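Local coordinates for protein probable histone-lysine N-methyltransferase, H3 lysine-9 specific SUVH9 (Arabidopsis thaliana, PDB 4NJ5) that acts in gene silencing and, lacking methyltransferase activity itself, may bind methylated DNA and recruit RNA polymerase V to chromatin during RNA-directed DNA methylation, at residues L196-D201 with E219-Q224; V121-G126 with D135-T140; E115-S120 with M168-E173; Q155-G160 with G212-R217. One frame throughout, in Å; residues are numbered along the deposited sequence.

Contact 1 (L196-D201 with E219-Q224); sequences LFRIVD and ERIEGQ
The backbone of Leu196 is gripped at both its N-H and its C=O by the segment 219-224. Its amide N donates to Gln224 OE1 at 2.8 Å, lying in the plane of that carboxamide and on a lone pair. Its carbonyl O accepts twice: from Ile221 N at 2.9 Å, along an almost straight N-H...O line (178°), and from Gln224 NE2 at 3.0 Å, in the carbonyl plane. Gln224 NE2 also donates to Ile221 O, so the one carboxamide serves both the neighbouring strand and its own loop. An alanine in place of Gln224 would probably leave Leu196 N and Ile221 O without these partners and Leu196 O with Ile221 N alone of the two donors, the 222-224 end of the loop being held less firmly. Farther on, Arg198 and Glu219 exchange two backbone bonds, Arg198 N to Glu219 O and Glu219 N to Arg198 O. Between these polar rows Phe197 packs on Arg220, whose CB lies over one face of the ring, 3.7 Å from its centroid, while Arg220 CD continues toward CZ and CE1. The Arg220 guanidinium is occupied elsewhere, by Ala225 O and Asp194 O. Ile221 CD1 touches the Arg198 chain, 3.5 Å from CG; Arg198 NE bonds to Gly171 O, and Glu219 OE2 forms a salt bridge with Arg217. Phe197-Arg220 as a non-hydrogen-bonded pair beside Arg198-Glu219 as a hydrogen-bonded one is the antiparallel pattern of a beta hairpin, here strands 190-206 and 212-220 of the SRA domain.

Contact 2 (V121-G126 with D135-T140); sequences VIVSGG and DVIMYT
Tyr139 reaches across from strand 136-140 to strand 117-124 and meets three consecutive residues, Val121, Ile122 and Val123. Its CG stands anti to the backbone N (chi1 -169°), and beyond CB the ring makes all the contacts. CD1 is met first, by Val123 CG2 at 4.0 Å. CE1 comes next, lying 3.4 Å from Ile122 O, which sits at the ring edge and near its plane, and 4.0 Å from Val121 CB. CZ has Val121 CG1 at 4.1 Å, a methyl above one face but displaced toward the rim; the two side chains reach toward each other tip to tip. The hydroxyl OH ends the chain 3.7 Å from Ile122 O. Val123 CG2 also touches Ile137 CD1, and Ile137 packs in turn on Val176 and Leu218. An alanine in place of Tyr139 would probably open a gap beside Val121 and Val123, leaving Val121 without a partner on this strand and Val123 with Ile137 alone. The two strands run at 107° to each other and are not paired; they belong to the same curled sheet of the SRA domain, and their side chains meet in a buried contact. No hydrogen bond joins them, which implies that hydrophobic packing, with van der Waals contact at the ring edge, holds this crossing together.

Contact 3 (E115-S120 with M168-E173); sequences EPIATS and MYYGIE
The Tyr170 ring has Glu115 OE2 at its edge, near its plane, and Tyr169 CD2 over the centre of one face. Tyr170 OH donates to Glu115 OE2 at 2.9 Å. The carboxylate is turned 60° from the ring, and the hydroxyl meets the oxygen from above the carboxylate plane, 55° out of it. The same OE2 forms a salt bridge with Arg166, so the tyrosine shares this acceptor with a charged group, which would probably favour the ionised carboxylate. Ile117 CG2 approaches the ring obliquely, 4.3 Å from Tyr170 CD2. Helix 159-169 ends here in a Schellman motif, with Ile172 N bonded to Ser167 O and Gly171, at positive phi, as the C-prime residue; the chain then turns to run beside the strand that begins at Ile117. Ile172 CD1 packs against Ile117 CD1 at 3.9 Å, the two side chains crossing at about a right angle. The second branch of Ile172, CG2, rests 3.6 Å from Ala118 O, which accepts from Ser167 OG. Where Thr119 and Ser120 form a classic beta bulge opposite Asp104, a water donates to Thr119 O at 3.1 Å and to Glu173 O at 2.7 Å, bridging the two backbones.

Contact 4 (Q155-G160 with G212-R217); sequences QRLEGG and GVFKYR
Gly212 O receives the backbone N-H of Gln155 at 2.6 Å, tying the loop before helix 159-169 to the start of strand 212-220, one strand of the SRA-domain sheet. The Gln155 side chain then crosses Val213 at a slant. Its CG stands anti to the carbonyl carbon (chi1 -71°) and the chain is extended beyond it, passing Val213, whose CB is 3.7 Å from Gln155 CD. Val213 CG1 also lies near the carboxamide nitrogen NE2, which is hydrogen-bonded to Gly141 O. At Phe214 the backbone N donates to Gln155 OE1 at 2.9 Å; the bond is close to straight at the hydrogen (165°), with the donor well above the carboxamide plane, 49° out of it. Gln155 thus binds the strand twice, through its main-chain N-H and its side-chain oxygen. The Phe214 ring reaches back toward the loop, where CE1 comes 3.4 Å from Leu157 N and CZ 3.7 Å from Leu157 CB. Leu157 is the centre of an inverse gamma turn, and its side chain crosses that of Phe214 at about a right angle. CD1 lies over the ring centre in a CH-pi contact, 4.1 Å from the Phe214 centroid. Tyr216 is the last of the strand residues to take part; its side chain also touches Asn161 and Met164 of helix 159-169, and its hydroxyl OH touches Leu157 CD1 at 3.9 Å.

All four contacts belong to the SRA domain and involve its curled sheet or the segments packed on it. Contacts 1 and 4 share strand 212-220, with centres about 19 Å apart, and are joined by backbone bonds of Val200 and Asp201 to Arg217. Contact 2 has its centre about 12 Å from that of contact 1, and Phe197 CE2 packs on Ile137 CD1 at 3.8 Å. Contact 2 also meets contact 4 through Tyr139 O and Tyr216 N, 2.9 Å apart. Contacts 3 and 4 lie toward opposite ends of helix 159-169, and Gly171 O links contact 3 to Arg198 of contact 1. None lies at the zinc cluster of the pre-SET domain.

Contact 1 (L196-D201 with E219-Q224)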
loop_
_atom_site.group_PDB
_atom_site.type_symbol
_atom_site.label_atom_id
_atom_site.label_comp_id
_atom_site.label_asym_id
_atom_site.label_seq_id
_atom_site.Cartn_x
_atom_site.Cartn_y
_atom_site.Cartn_z
ATOM N N LEU A 196 -3.855 14.985 -15.041
ATOM C CA LEU A 196 -4.124 16.372 -15.400
ATOM C C LEU A 196 -5.327 16.535 -16.322
ATOM O O LEU A 196 -5.504 15.784 -17.278
ATOM C CB LEU A 196 -2.882 16.995 -16.039
ATOM C CG LEU A 196 -1.625 16.932 -15.168
ATOM C CD1 LEU A 196 -0.410 17.471 -15.908
ATOM C CD2 LEU A 196 -1.852 17.690 -13.867
ATOM N N PHE A 197 -6.146 17.531 -16.017
ATOM C CA PHE A 197 -7.338 17.846 -16.785
ATOM C C PHE A 197 -7.303 19.336 -17.087
ATOM O O PHE A 197 -6.639 20.097 -16.391
ATOM C CB PHE A 197 -8.594 17.539 -15.964
ATOM C CG PHE A 197 -8.932 16.073 -15.863
ATOM C CD1 PHE A 197 -8.102 15.191 -15.185
ATOM C CD2 PHE A 197 -10.106 15.586 -16.416
ATOM C CE1 PHE A 197 -8.428 13.850 -15.079
ATOM C CE2 PHE A 197 -10.434 14.247 -16.322
ATOM C CZ PHE A 197 -9.595 13.376 -15.649
ATOM N N ARG A 198 -8.018 19.759 -18.120
ATOM C CA ARG A 198 -8.173 21.186 -18.379
ATOM C C ARG A 198 -9.638 21.577 -18.328
ATOM O O ARG A 198 -10.505 20.805 -18.732
ATOM C CB ARG A 198 -7.553 21.588 -19.722
ATOM C CG ARG A 198 -6.098 22.008 -19.611
ATOM C CD ARG A 198 -5.612 22.720 -20.863
ATOM N NE ARG A 198 -4.170 22.939 -20.815
ATOM C CZ ARG A 198 -3.273 22.100 -21.323
ATOM N NH1 ARG A 198 -3.672 20.988 -21.926
ATOM N NH2 ARG A 198 -1.978 22.371 -21.231
ATOM N N ILE A 199 -9.910 22.771 -17.811
ATOM C CA ILE A 199 -11.272 23.276 -17.750
ATOM C C ILE A 199 -11.577 23.938 -19.083
ATOM O O ILE A 199 -10.932 24.914 -19.454
ATOM C CB ILE A 199 -11.447 24.297 -16.610
ATOM C CG1 ILE A 199 -10.838 23.760 -15.312
ATOM C CG2 ILE A 199 -12.917 24.628 -16.413
ATOM C CD1 ILE A 199 -10.728 24.794 -14.217
ATOM N N VAL A 200 -12.546 23.397 -19.813
ATOM C CA VAL A 200 -12.796 23.860 -21.176
ATOM C C VAL A 200 -14.122 24.592 -21.318
ATOM O O VAL A 200 -14.439 25.111 -22.391
ATOM C CB VAL A 200 -12.770 22.695 -22.176
ATOM C CG1 VAL A 200 -11.454 21.941 -22.067
ATOM C CG2 VAL A 200 -13.947 21.763 -21.929
ATOM N N ASP A 201 -14.897 24.623 -20.239
ATOM C CA ASP A 201 -16.174 25.327 -20.242
ATOM C C ASP A 201 -16.666 25.597 -18.823
ATOM O O ASP A 201 -16.337 24.866 -17.897
ATOM C CB ASP A 201 -17.225 24.544 -21.033
ATOM C CG ASP A 201 -18.400 25.405 -21.441
ATOM O OD1 ASP A 201 -18.286 26.643 -21.336
ATOM O OD2 ASP A 201 -19.433 24.850 -21.871
ATOM N N GLU A 219 -11.799 18.216 -18.848
ATOM C CA GLU A 219 -11.428 17.195 -19.818
ATOM C C GLU A 219 -9.977 16.786 -19.612
ATOM O O GLU A 219 -9.102 17.636 -19.443
ATOM C CB GLU A 219 -11.649 17.694 -21.247
ATOM C CG GLU A 219 -13.111 17.721 -21.666
ATOM C CD GLU A 219 -13.316 18.292 -23.058
ATOM O OE1 GLU A 219 -12.312 18.565 -23.749
ATOM O OE2 GLU A 219 -14.487 18.468 -23.458
ATOM N N ARG A 220 -9.730 15.480 -19.622
ATOM C CA ARG A 220 -8.395 14.962 -19.358
ATOM C C ARG A 220 -7.417 15.297 -20.481
ATOM O O ARG A 220 -7.777 15.285 -21.656
ATOM C CB ARG A 220 -8.444 13.451 -19.122
ATOM C CG ARG A 220 -7.181 12.889 -18.497
ATOM C CD ARG A 220 -7.445 11.554 -17.825
ATOM N NE ARG A 220 -6.299 11.105 -17.038
ATOM C CZ ARG A 220 -5.430 10.185 -17.440
ATOM N NH1 ARG A 220 -5.574 9.603 -18.622
ATOM N NH2 ARG A 220 -4.420 9.839 -16.654
ATOM N N ILE A 221 -6.182 15.606 -20.099
ATOM C CA ILE A 221 -5.122 15.875 -21.062
ATOM C C ILE A 221 -4.729 14.582 -21.761
ATOM O O ILE A 221 -4.587 13.543 -21.123
ATOM C CB ILE A 221 -3.867 16.468 -20.387
ATOM C CG1 ILE A 221 -4.239 17.646 -19.484
ATOM C CG2 ILE A 221 -2.839 16.889 -21.433
ATOM C CD1 ILE A 221 -5.100 18.666 -20.151
ATOM N N GLU A 222 -4.552 14.659 -23.074
ATOM C CA GLU A 222 -4.238 13.497 -23.895
ATOM C C GLU A 222 -2.830 12.960 -23.625
ATOM O O GLU A 222 -1.924 13.714 -23.268
ATOM C CB GLU A 222 -4.385 13.872 -25.373
ATOM C CG GLU A 222 -4.902 12.763 -26.271
ATOM C CD GLU A 222 -5.611 13.305 -27.503
ATOM O OE1 GLU A 222 -5.826 14.536 -27.576
ATOM O OE2 GLU A 222 -5.955 12.502 -28.397
ATOM N N GLY A 223 -2.657 11.651 -23.788
ATOM C CA GLY A 223 -1.341 11.039 -23.735
ATOM C C GLY A 223 -0.827 10.646 -22.360
ATOM O O GLY A 223 0.358 10.355 -22.201
ATOM N N GLN A 224 -1.705 10.634 -21.363
ATOM C CA GLN A 224 -1.303 10.240 -20.017
ATOM C C GLN A 224 -1.528 8.754 -19.784
ATOM O O GLN A 224 -2.294 8.110 -20.500
ATOM C CB GLN A 224 -2.074 11.037 -18.964
ATOM C CG GLN A 224 -1.685 12.499 -18.861
ATOM C CD GLN A 224 -2.535 13.240 -17.852
ATOM O OE1 GLN A 224 -2.071 13.588 -16.765
ATOM N NE2 GLN A 224 -3.791 13.480 -18.203
#

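Contact 2 (V121-G126 with D135-T140)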
loop_
_atom_site.group_PDB
_atom_site.type_symbol
_atom_site.label_atom_id
_atom_site.label_comp_id
_atom_site.label_asym_id
_atom_site.label_seq_id
_atom_site.Cartn_x
_atom_site.Cartn_y
_atom_site.Cartn_z
ATOM N N VAL A 121 -8.335 19.663 -7.837
ATOM C CA VAL A 121 -9.702 19.392 -7.411
ATOM C C VAL A 121 -9.856 17.981 -6.861
ATOM O O VAL A 121 -9.168 17.055 -7.285
ATOM C CB VAL A 121 -10.723 19.603 -8.552
ATOM C CG1 VAL A 121 -10.810 21.077 -8.925
ATOM C CG2 VAL A 121 -10.355 18.759 -9.758
ATOM N N ILE A 122 -10.762 17.834 -5.901
ATOM C CA ILE A 122 -11.124 16.531 -5.374
ATOM C C ILE A 122 -12.460 16.138 -5.975
ATOM O O ILE A 122 -13.441 16.867 -5.846
ATOM C CB ILE A 122 -11.274 16.556 -3.846
ATOM C CG1 ILE A 122 -10.047 17.186 -3.190
ATOM C CG2 ILE A 122 -11.489 15.147 -3.316
ATOM C CD1 ILE A 122 -8.814 16.312 -3.244
ATOM N N VAL A 123 -12.500 14.990 -6.637
ATOM C CA VAL A 123 -13.730 14.534 -7.264
ATOM C C VAL A 123 -14.230 13.247 -6.629
ATOM O O VAL A 123 -13.505 12.258 -6.559
ATOM C CB VAL A 123 -13.538 14.297 -8.771
ATOM C CG1 VAL A 123 -14.841 13.816 -9.401
ATOM C CG2 VAL A 123 -13.043 15.567 -9.448
ATOM N N SER A 124 -15.473 13.267 -6.165
ATOM C CA SER A 124 -16.112 12.067 -5.642
ATOM C C SER A 124 -16.440 11.107 -6.781
ATOM O O SER A 124 -16.841 11.532 -7.862
ATOM C CB SER A 124 -17.390 12.434 -4.885
ATOM O OG SER A 124 -17.111 13.288 -3.787
ATOM N N GLY A 125 -16.273 9.811 -6.535
ATOM C CA GLY A 125 -16.618 8.804 -7.524
ATOM C C GLY A 125 -18.115 8.690 -7.754
ATOM O O GLY A 125 -18.916 8.988 -6.866
ATOM N N GLY A 126 -18.495 8.261 -8.953
ATOM C CA GLY A 126 -19.896 8.098 -9.299
ATOM C C GLY A 126 -20.498 6.840 -8.703
ATOM O O GLY A 126 -21.716 6.726 -8.565
ATOM N N ASP A 135 -11.881 10.862 -20.545
ATOM C CA ASP A 135 -12.760 10.991 -19.387
ATOM C C ASP A 135 -13.133 12.450 -19.126
ATOM O O ASP A 135 -12.272 13.335 -19.100
ATOM C CB ASP A 135 -12.093 10.390 -18.153
ATOM C CG ASP A 135 -13.012 10.341 -16.958
ATOM O OD1 ASP A 135 -13.912 9.476 -16.929
ATOM O OD2 ASP A 135 -12.827 11.164 -16.039
ATOM N N VAL A 136 -14.428 12.697 -18.962
ATOM C CA VAL A 136 -14.913 14.048 -18.715
ATOM C C VAL A 136 -15.541 14.152 -17.324
ATOM O O VAL A 136 -16.113 13.190 -16.809
ATOM C CB VAL A 136 -15.905 14.510 -19.808
ATOM C CG1 VAL A 136 -15.481 13.969 -21.171
ATOM C CG2 VAL A 136 -17.323 14.066 -19.481
ATOM N N ILE A 137 -15.414 15.326 -16.715
ATOM C CA ILE A 137 -15.916 15.553 -15.367
ATOM C C ILE A 137 -16.781 16.807 -15.304
ATOM O O ILE A 137 -16.311 17.903 -15.597
ATOM C CB ILE A 137 -14.760 15.720 -14.358
ATOM C CG1 ILE A 137 -13.878 14.468 -14.323
ATOM C CG2 ILE A 137 -15.304 16.037 -12.973
ATOM C CD1 ILE A 137 -12.708 14.572 -13.352
ATOM N N MET A 138 -18.044 16.647 -14.926
ATOM C CA MET A 138 -18.913 17.797 -14.698
ATOM C C MET A 138 -18.806 18.203 -13.235
ATOM O O MET A 138 -19.415 17.589 -12.363
ATOM C CB MET A 138 -20.362 17.477 -15.066
ATOM C CG MET A 138 -20.570 17.101 -16.532
ATOM S SD MET A 138 -19.991 18.361 -17.691
ATOM C CE MET A 138 -20.527 17.660 -19.248
ATOM N N TYR A 139 -18.026 19.244 -12.976
ATOM C CA TYR A 139 -17.652 19.614 -11.617
ATOM C C TYR A 139 -18.450 20.800 -11.083
ATOM O O TYR A 139 -18.558 21.834 -11.740
ATOM C CB TYR A 139 -16.155 19.929 -11.563
ATOM C CG TYR A 139 -15.610 20.069 -10.163
ATOM C CD1 TYR A 139 -15.194 18.955 -9.445
ATOM C CD2 TYR A 139 -15.511 21.312 -9.559
ATOM C CE1 TYR A 139 -14.696 19.080 -8.164
ATOM C CE2 TYR A 139 -15.015 21.446 -8.280
ATOM C CZ TYR A 139 -14.609 20.329 -7.587
ATOM O OH TYR A 139 -14.112 20.470 -6.313
ATOM N N THR A 140 -18.998 20.648 -9.881
ATOM C CA THR A 140 -19.758 21.718 -9.251
ATOM C C THR A 140 -18.880 22.546 -8.318
ATOM O O THR A 140 -18.115 21.997 -7.525
ATOM C CB THR A 140 -20.951 21.167 -8.454
ATOM O OG1 THR A 140 -21.757 20.346 -9.308
ATOM C CG2 THR A 140 -21.795 22.306 -7.911
#

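Contact 3 (E115-S120 with M168-E173)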
loop_
_atom_site.group_PDB
_atom_site.type_symbol
_atom_site.label_atom_id
_atom_site.label_comp_id
_atom_site.label_asym_id
_atom_site.label_seq_id
_atom_site.Cartn_x
_atom_site.Cartn_y
_atom_site.Cartn_z
ATOM N N GLU A 115 -3.625 36.811 -10.486
ATOM C CA GLU A 115 -4.986 36.320 -10.369
ATOM C C GLU A 115 -4.963 34.867 -9.932
ATOM O O GLU A 115 -4.204 34.064 -10.472
ATOM C CB GLU A 115 -5.736 36.484 -11.695
ATOM C CG GLU A 115 -6.213 37.912 -11.952
ATOM C CD GLU A 115 -6.645 38.150 -13.388
ATOM O OE1 GLU A 115 -6.467 39.287 -13.873
ATOM O OE2 GLU A 115 -7.165 37.215 -14.033
ATOM N N PRO A 116 -5.789 34.531 -8.935
ATOM C CA PRO A 116 -5.847 33.171 -8.393
ATOM C C PRO A 116 -6.273 32.156 -9.449
ATOM O O PRO A 116 -7.185 32.417 -10.231
ATOM C CB PRO A 116 -6.907 33.280 -7.291
ATOM C CG PRO A 116 -7.726 34.471 -7.663
ATOM C CD PRO A 116 -6.759 35.426 -8.285
ATOM N N ILE A 117 -5.592 31.016 -9.471
ATOM C CA ILE A 117 -5.905 29.939 -10.401
ATOM C C ILE A 117 -5.994 28.608 -9.666
ATOM O O ILE A 117 -5.182 28.313 -8.796
ATOM C CB ILE A 117 -4.863 29.844 -11.533
ATOM C CG1 ILE A 117 -3.442 29.897 -10.965
ATOM C CG2 ILE A 117 -5.063 30.970 -12.534
ATOM C CD1 ILE A 117 -2.358 29.627 -11.991
ATOM N N ALA A 118 -6.997 27.810 -10.014
ATOM C CA ALA A 118 -7.195 26.517 -9.378
ATOM C C ALA A 118 -6.123 25.544 -9.850
ATOM O O ALA A 118 -5.839 25.467 -11.042
ATOM C CB ALA A 118 -8.573 25.983 -9.702
ATOM N N THR A 119 -5.528 24.804 -8.919
ATOM C CA THR A 119 -4.451 23.883 -9.277
ATOM C C THR A 119 -4.806 22.426 -9.007
ATOM O O THR A 119 -4.121 21.514 -9.480
ATOM C CB THR A 119 -3.149 24.209 -8.524
ATOM O OG1 THR A 119 -3.382 24.129 -7.113
ATOM C CG2 THR A 119 -2.659 25.604 -8.883
ATOM N N SER A 120 -5.873 22.206 -8.246
ATOM C CA SER A 120 -6.227 20.854 -7.854
ATOM C C SER A 120 -7.678 20.737 -7.410
ATOM O O SER A 120 -8.190 21.599 -6.689
ATOM C CB SER A 120 -5.302 20.380 -6.732
ATOM O OG SER A 120 -5.271 18.967 -6.668
ATOM N N MET A 168 -9.662 28.015 -16.330
ATOM C CA MET A 168 -10.227 27.791 -17.657
ATOM C C MET A 168 -9.668 28.819 -18.620
ATOM O O MET A 168 -9.225 28.486 -19.718
ATOM C CB MET A 168 -11.750 27.905 -17.659
ATOM C CG MET A 168 -12.333 27.862 -19.071
ATOM S SD MET A 168 -14.118 28.091 -19.152
ATOM C CE MET A 168 -14.263 29.777 -18.562
ATOM N N TYR A 169 -9.696 30.076 -18.189
ATOM C CA TYR A 169 -9.258 31.185 -19.023
ATOM C C TYR A 169 -7.794 31.064 -19.433
ATOM O O TYR A 169 -7.457 31.271 -20.597
ATOM C CB TYR A 169 -9.498 32.513 -18.301
ATOM C CG TYR A 169 -9.004 33.736 -19.042
ATOM C CD1 TYR A 169 -9.823 34.404 -19.945
ATOM C CD2 TYR A 169 -7.726 34.233 -18.826
ATOM C CE1 TYR A 169 -9.377 35.525 -20.616
ATOM C CE2 TYR A 169 -7.273 35.349 -19.493
ATOM C CZ TYR A 169 -8.101 35.993 -20.386
ATOM O OH TYR A 169 -7.653 37.109 -21.053
ATOM N N TYR A 170 -6.929 30.728 -18.481
ATOM C CA TYR A 170 -5.492 30.687 -18.750
ATOM C C TYR A 170 -5.001 29.304 -19.176
ATOM O O TYR A 170 -3.800 29.086 -19.325
ATOM C CB TYR A 170 -4.697 31.194 -17.542
ATOM C CG TYR A 170 -4.926 32.657 -17.229
ATOM C CD1 TYR A 170 -4.306 33.653 -17.975
ATOM C CD2 TYR A 170 -5.755 33.043 -16.187
ATOM C CE1 TYR A 170 -4.513 34.995 -17.693
ATOM C CE2 TYR A 170 -5.969 34.376 -15.896
ATOM C CZ TYR A 170 -5.350 35.349 -16.653
ATOM O OH TYR A 170 -5.560 36.675 -16.354
ATOM N N GLY A 171 -5.935 28.379 -19.376
ATOM C CA GLY A 171 -5.610 27.034 -19.817
ATOM C C GLY A 171 -4.747 26.259 -18.839
ATOM O O GLY A 171 -3.862 25.503 -19.239
ATOM N N ILE A 172 -5.017 26.441 -17.551
ATOM C CA ILE A 172 -4.204 25.839 -16.498
ATOM C C ILE A 172 -4.407 24.335 -16.357
ATOM O O ILE A 172 -5.536 23.851 -16.272
ATOM C CB ILE A 172 -4.466 26.515 -15.133
ATOM C CG1 ILE A 172 -3.973 27.964 -15.163
ATOM C CG2 ILE A 172 -3.806 25.737 -14.002
ATOM C CD1 ILE A 172 -2.527 28.115 -15.586
ATOM N N GLU A 173 -3.300 23.601 -16.344
ATOM C CA GLU A 173 -3.326 22.188 -16.007
ATOM C C GLU A 173 -3.821 22.022 -14.579
ATOM O O GLU A 173 -3.217 22.545 -13.643
ATOM C CB GLU A 173 -1.925 21.595 -16.105
ATOM C CG GLU A 173 -1.468 21.257 -17.503
ATOM C CD GLU A 173 -0.030 20.765 -17.538
ATOM O OE1 GLU A 173 0.818 21.339 -16.822
ATOM O OE2 GLU A 173 0.255 19.796 -18.273
HETATM O O HOH W 1 -1.884 22.450 -11.332
#

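Contact 4 (Q155-G160 with G212-R217)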
loop_
_atom_site.group_PDB
_atom_site.type_symbol
_atom_site.label_atom_id
_atom_site.label_comp_id
_atom_site.label_asym_id
_atom_site.label_seq_id
_atom_site.Cartn_x
_atom_site.Cartn_y
_atom_site.Cartn_z
ATOM N N GLN A 155 -24.245 30.339 -4.741
ATOM C CA GLN A 155 -22.795 30.361 -4.835
ATOM C C GLN A 155 -22.346 31.719 -5.361
ATOM O O GLN A 155 -23.118 32.440 -5.996
ATOM C CB GLN A 155 -22.285 29.230 -5.730
ATOM C CG GLN A 155 -22.425 27.856 -5.092
ATOM C CD GLN A 155 -21.670 26.769 -5.835
ATOM O OE1 GLN A 155 -21.082 27.011 -6.889
ATOM N NE2 GLN A 155 -21.683 25.560 -5.283
ATOM N N ARG A 156 -21.106 32.085 -5.070
ATOM C CA ARG A 156 -20.555 33.326 -5.594
ATOM C C ARG A 156 -19.279 33.061 -6.364
ATOM O O ARG A 156 -18.523 32.149 -6.025
ATOM C CB ARG A 156 -20.347 34.348 -4.470
ATOM C CG ARG A 156 -21.657 34.887 -3.929
ATOM C CD ARG A 156 -21.497 35.700 -2.664
ATOM N NE ARG A 156 -22.788 36.171 -2.162
ATOM C CZ ARG A 156 -23.340 37.341 -2.474
ATOM N NH1 ARG A 156 -22.714 38.184 -3.284
ATOM N NH2 ARG A 156 -24.521 37.671 -1.972
ATOM N N LEU A 157 -19.057 33.848 -7.410
ATOM C CA LEU A 157 -17.873 33.682 -8.238
ATOM C C LEU A 157 -16.670 34.314 -7.547
ATOM O O LEU A 157 -16.149 35.341 -7.981
ATOM C CB LEU A 157 -18.095 34.291 -9.619
ATOM C CG LEU A 157 -17.098 33.894 -10.706
ATOM C CD1 LEU A 157 -17.066 32.382 -10.869
ATOM C CD2 LEU A 157 -17.437 34.578 -12.026
ATOM N N GLU A 158 -16.253 33.697 -6.446
ATOM C CA GLU A 158 -15.129 34.176 -5.655
ATOM C C GLU A 158 -14.331 32.971 -5.186
ATOM O O GLU A 158 -14.805 31.838 -5.276
ATOM C CB GLU A 158 -15.622 34.960 -4.434
ATOM C CG GLU A 158 -16.654 36.039 -4.728
ATOM C CD GLU A 158 -17.185 36.693 -3.467
ATOM O OE1 GLU A 158 -17.562 35.961 -2.525
ATOM O OE2 GLU A 158 -17.217 37.941 -3.415
ATOM N N GLY A 159 -13.127 33.221 -4.680
ATOM C CA GLY A 159 -12.274 32.172 -4.153
ATOM C C GLY A 159 -12.061 31.020 -5.114
ATOM O O GLY A 159 -11.562 31.208 -6.223
ATOM N N GLY A 160 -12.456 29.825 -4.686
ATOM C CA GLY A 160 -12.262 28.623 -5.477
ATOM C C GLY A 160 -12.941 28.667 -6.832
ATOM O O GLY A 160 -12.353 28.274 -7.839
ATOM N N GLY A 212 -28.219 29.342 -6.810
ATOM C CA GLY A 212 -27.298 29.430 -7.925
ATOM C C GLY A 212 -25.988 28.739 -7.601
ATOM O O GLY A 212 -25.436 28.916 -6.517
ATOM N N VAL A 213 -25.504 27.931 -8.538
ATOM C CA VAL A 213 -24.207 27.278 -8.410
ATOM C C VAL A 213 -23.412 27.476 -9.699
ATOM O O VAL A 213 -23.971 27.849 -10.734
ATOM C CB VAL A 213 -24.350 25.765 -8.142
ATOM C CG1 VAL A 213 -25.248 25.511 -6.930
ATOM C CG2 VAL A 213 -24.892 25.056 -9.374
ATOM N N PHE A 214 -22.108 27.235 -9.636
ATOM C CA PHE A 214 -21.282 27.299 -10.832
ATOM C C PHE A 214 -20.805 25.903 -11.242
ATOM O O PHE A 214 -20.444 25.084 -10.399
ATOM C CB PHE A 214 -20.096 28.249 -10.629
ATOM C CG PHE A 214 -20.500 29.676 -10.372
ATOM C CD1 PHE A 214 -20.626 30.153 -9.077
ATOM C CD2 PHE A 214 -20.759 30.540 -11.426
ATOM C CE1 PHE A 214 -20.997 31.469 -8.838
ATOM C CE2 PHE A 214 -21.131 31.855 -11.193
ATOM C CZ PHE A 214 -21.248 32.319 -9.895
ATOM N N LYS A 215 -20.818 25.639 -12.545
ATOM C CA LYS A 215 -20.389 24.350 -13.068
ATOM C C LYS A 215 -19.246 24.488 -14.072
ATOM O O LYS A 215 -19.195 25.439 -14.854
ATOM C CB LYS A 215 -21.570 23.607 -13.694
ATOM C CG LYS A 215 -22.367 22.778 -12.698
ATOM C CD LYS A 215 -23.664 22.265 -13.301
ATOM C CE LYS A 215 -24.259 21.164 -12.444
ATOM N NZ LYS A 215 -24.037 21.436 -11.000
ATOM N N TYR A 216 -18.329 23.528 -14.042
ATOM C CA TYR A 216 -17.145 23.566 -14.884
ATOM C C TYR A 216 -16.932 22.205 -15.527
ATOM O O TYR A 216 -17.019 21.173 -14.862
ATOM C CB TYR A 216 -15.916 23.952 -14.057
ATOM C CG TYR A 216 -16.118 25.165 -13.176
ATOM C CD1 TYR A 216 -15.803 26.439 -13.629
ATOM C CD2 TYR A 216 -16.624 25.035 -11.889
ATOM C CE1 TYR A 216 -15.985 27.549 -12.823
ATOM C CE2 TYR A 216 -16.811 26.138 -11.079
ATOM C CZ TYR A 216 -16.488 27.390 -11.550
ATOM O OH TYR A 216 -16.673 28.487 -10.743
ATOM N N ARG A 217 -16.668 22.204 -16.826
ATOM C CA ARG A 217 -16.429 20.965 -17.546
ATOM C C ARG A 217 -14.935 20.700 -17.656
ATOM O O ARG A 217 -14.196 21.487 -18.249
ATOM C CB ARG A 217 -17.069 21.014 -18.929
ATOM C CG ARG A 217 -16.581 19.933 -19.869
ATOM C CD ARG A 217 -17.266 20.036 -21.215
ATOM N NE ARG A 217 -18.278 19.001 -21.378
ATOM C CZ ARG A 217 -18.082 17.868 -22.041
ATOM N NH1 ARG A 217 -16.910 17.630 -22.614
ATOM N NH2 ARG A 217 -19.058 16.977 -22.138
#